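Long-range contact in major allergen Dau c 1 (Daucus carota, PDB 2WQL), which is a plant-defence protein of the Bet v 1 family and a major food allergen, and may bind small ligands, perhaps abscisic acid, in an internal pocket: residues A[51-56]-A[68-73]. The protein carries 4 engineered substitutions. Numbering follows the deposited sequence.
Sequences GTVRII and TVRTDA
Residues 51-56 and 68-73 pair as neighbouring antiparallel strands of a beta hairpin, strand 53-57 against strand 66-75, near one side of the seven-stranded sheet. The axes of the two short segments approach to 4.7 Å, their directions 161° apart. Arg54 and Val69 form the hydrogen-bonded pair: Arg54 N reaches Val69 O at 2.9 Å in an almost straight bond, and Val69 N returns one to Arg54 O. Towards Gly51, the Thr71 backbone takes over, its N donating to Thr52 O at 2.8 Å and its O accepting from Gly51 N. The pairing thus runs past the strand into the turn that precedes it. Gly51 turns there with a positive phi of 94°, at which a CB would press against the preceding carbonyl.

In the Bet v 1 fold this curved antiparallel sheet wraps around the long C-terminal helix, here 130-153, and encloses a pocket. Val69 lies on the pocket side and touches the bound o-acetaldehydyl-hexaethylene glycol. Arg54 extends over the same face, and Thr52 CG2 sits 4.0 Å over one face of its guanidinium, nearer the border than the centre. Thr71 OG1 lies at the edge of that guanidinium, near its plane, 3.8 Å from Arg54 NH1, too far for a hydrogen bond; NH2 instead makes a salt bridge with Asp28, while Thr71 OG1 bonds to the pocket residue Tyr81.

The other face carries Val53, Ile55, Thr68 and Arg70. With Val53 CG1 anti to its backbone N (chi1 174°), this methyl meets Thr68 CG2 at 3.8 Å. Arg70 bends at chi3 and leads away from Val53, its NE gripping the syn side of Asp72 OD1 at 3.0 Å in a salt bridge along its own strand. Just beyond, strand 66-75 carries a classic beta bulge, with Asp72 and Ala73 set opposite Asp82 of strand 80-87.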
ATOM      1  N   GLY A  51      29.260  21.057  -3.493  1.00 22.70           N
ATOM      2  CA  GLY A  51      30.094  21.821  -4.412  1.00 22.58           C
ATOM      3  C   GLY A  51      30.676  21.008  -5.545  1.00 22.36           C
ATOM      4  O   GLY A  51      31.171  21.569  -6.514  1.00 22.25           O
ATOM      5  N   THR A  52      30.623  19.690  -5.429  1.00 22.32           N
ATOM      6  CA  THR A  52      31.120  18.806  -6.468  1.00 22.60           C
ATOM      7  C   THR A  52      30.286  18.979  -7.742  1.00 22.35           C
ATOM      8  O   THR A  52      29.070  19.111  -7.681  1.00 22.36           O
ATOM      9  CB  THR A  52      31.062  17.334  -6.006  1.00 22.87           C
ATOM     10  OG1 THR A  52      31.922  17.157  -4.876  1.00 23.36           O
ATOM     11  CG2 THR A  52      31.488  16.376  -7.136  1.00 22.59           C
ATOM     12  N   VAL A  53      30.951  18.991  -8.888  1.00 22.15           N
ATOM     13  CA  VAL A  53      30.293  19.185 -10.169  1.00 22.12           C
ATOM     14  C   VAL A  53      30.750  18.076 -11.121  1.00 22.40           C
ATOM     15  O   VAL A  53      31.934  17.853 -11.315  1.00 22.41           O
ATOM     16  CB  VAL A  53      30.630  20.576 -10.777  1.00 22.06           C
ATOM     17  CG1 VAL A  53      30.066  20.692 -12.168  1.00 21.62           C
ATOM     18  CG2 VAL A  53      30.109  21.711  -9.902  1.00 21.04           C
ATOM     19  N   ARG A  54      29.800  17.378 -11.713  1.00 23.04           N
ATOM     20  CA  ARG A  54      30.098  16.325 -12.682  1.00 23.61           C
ATOM     21  C   ARG A  54      29.612  16.706 -14.071  1.00 23.70           C
ATOM     22  O   ARG A  54      28.440  17.022 -14.254  1.00 23.52           O
ATOM     23  CB  ARG A  54      29.416  15.025 -12.274  1.00 24.00           C
ATOM     24  CG  ARG A  54      29.971  14.391 -11.009  1.00 24.78           C
ATOM     25  CD  ARG A  54      29.285  13.066 -10.707  1.00 25.48           C
ATOM     26  NE  ARG A  54      29.986  12.368  -9.637  1.00 26.73           N
ATOM     27  CZ  ARG A  54      29.776  12.550  -8.336  1.00 26.80           C
ATOM     28  NH1 ARG A  54      28.862  13.400  -7.911  1.00 25.84           N
ATOM     29  NH2 ARG A  54      30.487  11.874  -7.447  1.00 27.66           N
ATOM     30  N   ILE A  55      30.513  16.669 -15.045  1.00 24.06           N
ATOM     31  CA  ILE A  55      30.153  16.876 -16.447  1.00 24.60           C
ATOM     32  C   ILE A  55      30.029  15.505 -17.129  1.00 24.98           C
ATOM     33  O   ILE A  55      31.021  14.822 -17.345  1.00 24.93           O
ATOM     34  CB  ILE A  55      31.186  17.755 -17.184  1.00 24.73           C
ATOM     35  CG1 ILE A  55      31.352  19.105 -16.458  1.00 25.46           C
ATOM     36  CG2 ILE A  55      30.766  17.993 -18.641  1.00 24.12           C
ATOM     37  CD1 ILE A  55      32.497  20.005 -16.982  1.00 25.26           C
ATOM     38  N   ILE A  56      28.797  15.104 -17.434  1.00 25.36           N
ATOM     39  CA  ILE A  56      28.514  13.772 -17.957  1.00 25.84           C
ATOM     40  C   ILE A  56      28.166  13.821 -19.454  1.00 26.49           C
ATOM     41  O   ILE A  56      27.437  14.709 -19.910  1.00 26.98           O
ATOM     42  CB  ILE A  56      27.369  13.116 -17.175  1.00 25.62           C
ATOM     43  CG1 ILE A  56      27.781  12.939 -15.708  1.00 25.66           C
ATOM     44  CG2 ILE A  56      27.010  11.787 -17.776  1.00 25.49           C
ATOM     45  CD1 ILE A  56      26.601  12.753 -14.755  1.00 25.11           C
ATOM     46  N   THR A  68      25.273  18.396 -16.883  1.00 24.61           N
ATOM     47  CA  THR A  68      26.176  18.867 -15.849  1.00 24.06           C
ATOM     48  C   THR A  68      25.391  18.907 -14.561  1.00 23.89           C
ATOM     49  O   THR A  68      24.373  19.590 -14.486  1.00 24.07           O
ATOM     50  CB  THR A  68      26.693  20.282 -16.167  1.00 24.17           C
ATOM     51  OG1 THR A  68      27.408  20.258 -17.405  1.00 23.91           O
ATOM     52  CG2 THR A  68      27.610  20.814 -15.067  1.00 23.54           C
ATOM     53  N   VAL A  69      25.867  18.185 -13.545  1.00 23.69           N
ATOM     54  CA  VAL A  69      25.138  18.022 -12.284  1.00 23.29           C
ATOM     55  C   VAL A  69      25.980  18.470 -11.095  1.00 23.05           C
ATOM     56  O   VAL A  69      27.079  17.978 -10.904  1.00 22.66           O
ATOM     57  CB  VAL A  69      24.736  16.552 -12.084  1.00 23.26           C
ATOM     58  CG1 VAL A  69      23.954  16.359 -10.778  1.00 22.20           C
ATOM     59  CG2 VAL A  69      23.939  16.080 -13.280  1.00 23.29           C
ATOM     60  N   ARG A  70      25.434  19.384 -10.298  1.00 22.94           N
ATOM     61  CA  ARG A  70      26.096  19.888  -9.101  1.00 23.09           C
ATOM     62  C   ARG A  70      25.531  19.178  -7.885  1.00 23.10           C
ATOM     63  O   ARG A  70      24.326  19.007  -7.793  1.00 23.30           O
ATOM     64  CB  ARG A  70      25.863  21.387  -8.970  1.00 23.12           C
ATOM     65  CG  ARG A  70      26.438  22.026  -7.722  1.00 24.00           C
ATOM     66  CD  ARG A  70      26.123  23.511  -7.679  1.00 24.34           C
ATOM     67  NE  ARG A  70      24.691  23.727  -7.496  1.00 24.85           N
ATOM     68  CZ  ARG A  70      23.967  24.648  -8.119  1.00 24.66           C
ATOM     69  NH1 ARG A  70      24.509  25.467  -8.996  1.00 25.07           N
ATOM     70  NH2 ARG A  70      22.675  24.737  -7.870  1.00 24.39           N
ATOM     71  N   THR A  71      26.395  18.765  -6.960  1.00 23.06           N
ATOM     72  CA  THR A  71      25.955  18.238  -5.671  1.00 23.05           C
ATOM     73  C   THR A  71      25.774  19.408  -4.703  1.00 23.08           C
ATOM     74  O   THR A  71      26.727  20.131  -4.457  1.00 22.54           O
ATOM     75  CB  THR A  71      27.006  17.282  -5.045  1.00 23.35           C
ATOM     76  OG1 THR A  71      27.304  16.199  -5.940  1.00 23.17           O
ATOM     77  CG2 THR A  71      26.506  16.719  -3.692  1.00 22.80           C
ATOM     78  N   ASP A  72      24.562  19.566  -4.161  1.00 23.22           N
ATOM     79  CA  ASP A  72      24.234  20.644  -3.232  1.00 23.39           C
ATOM     80  C   ASP A  72      24.466  20.213  -1.790  1.00 23.54           C
ATOM     81  O   ASP A  72      24.854  21.022  -0.960  1.00 23.65           O
ATOM     82  CB  ASP A  72      22.787  21.080  -3.410  1.00 23.62           C
ATOM     83  CG  ASP A  72      22.478  21.522  -4.834  1.00 25.32           C
ATOM     84  OD1 ASP A  72      23.064  22.526  -5.292  1.00 27.55           O
ATOM     85  OD2 ASP A  72      21.633  20.863  -5.498  1.00 27.90           O
ATOM     86  N   ALA A  73      24.217  18.942  -1.481  1.00 23.92           N
ATOM     87  CA  ALA A  73      24.319  18.436  -0.094  1.00 23.97           C
ATOM     88  C   ALA A  73      24.382  16.905  -0.075  1.00 24.21           C
ATOM     89  O   ALA A  73      23.758  16.225  -0.896  1.00 24.22           O
ATOM     90  CB  ALA A  73      23.158  18.928   0.758  1.00 23.45           C
TER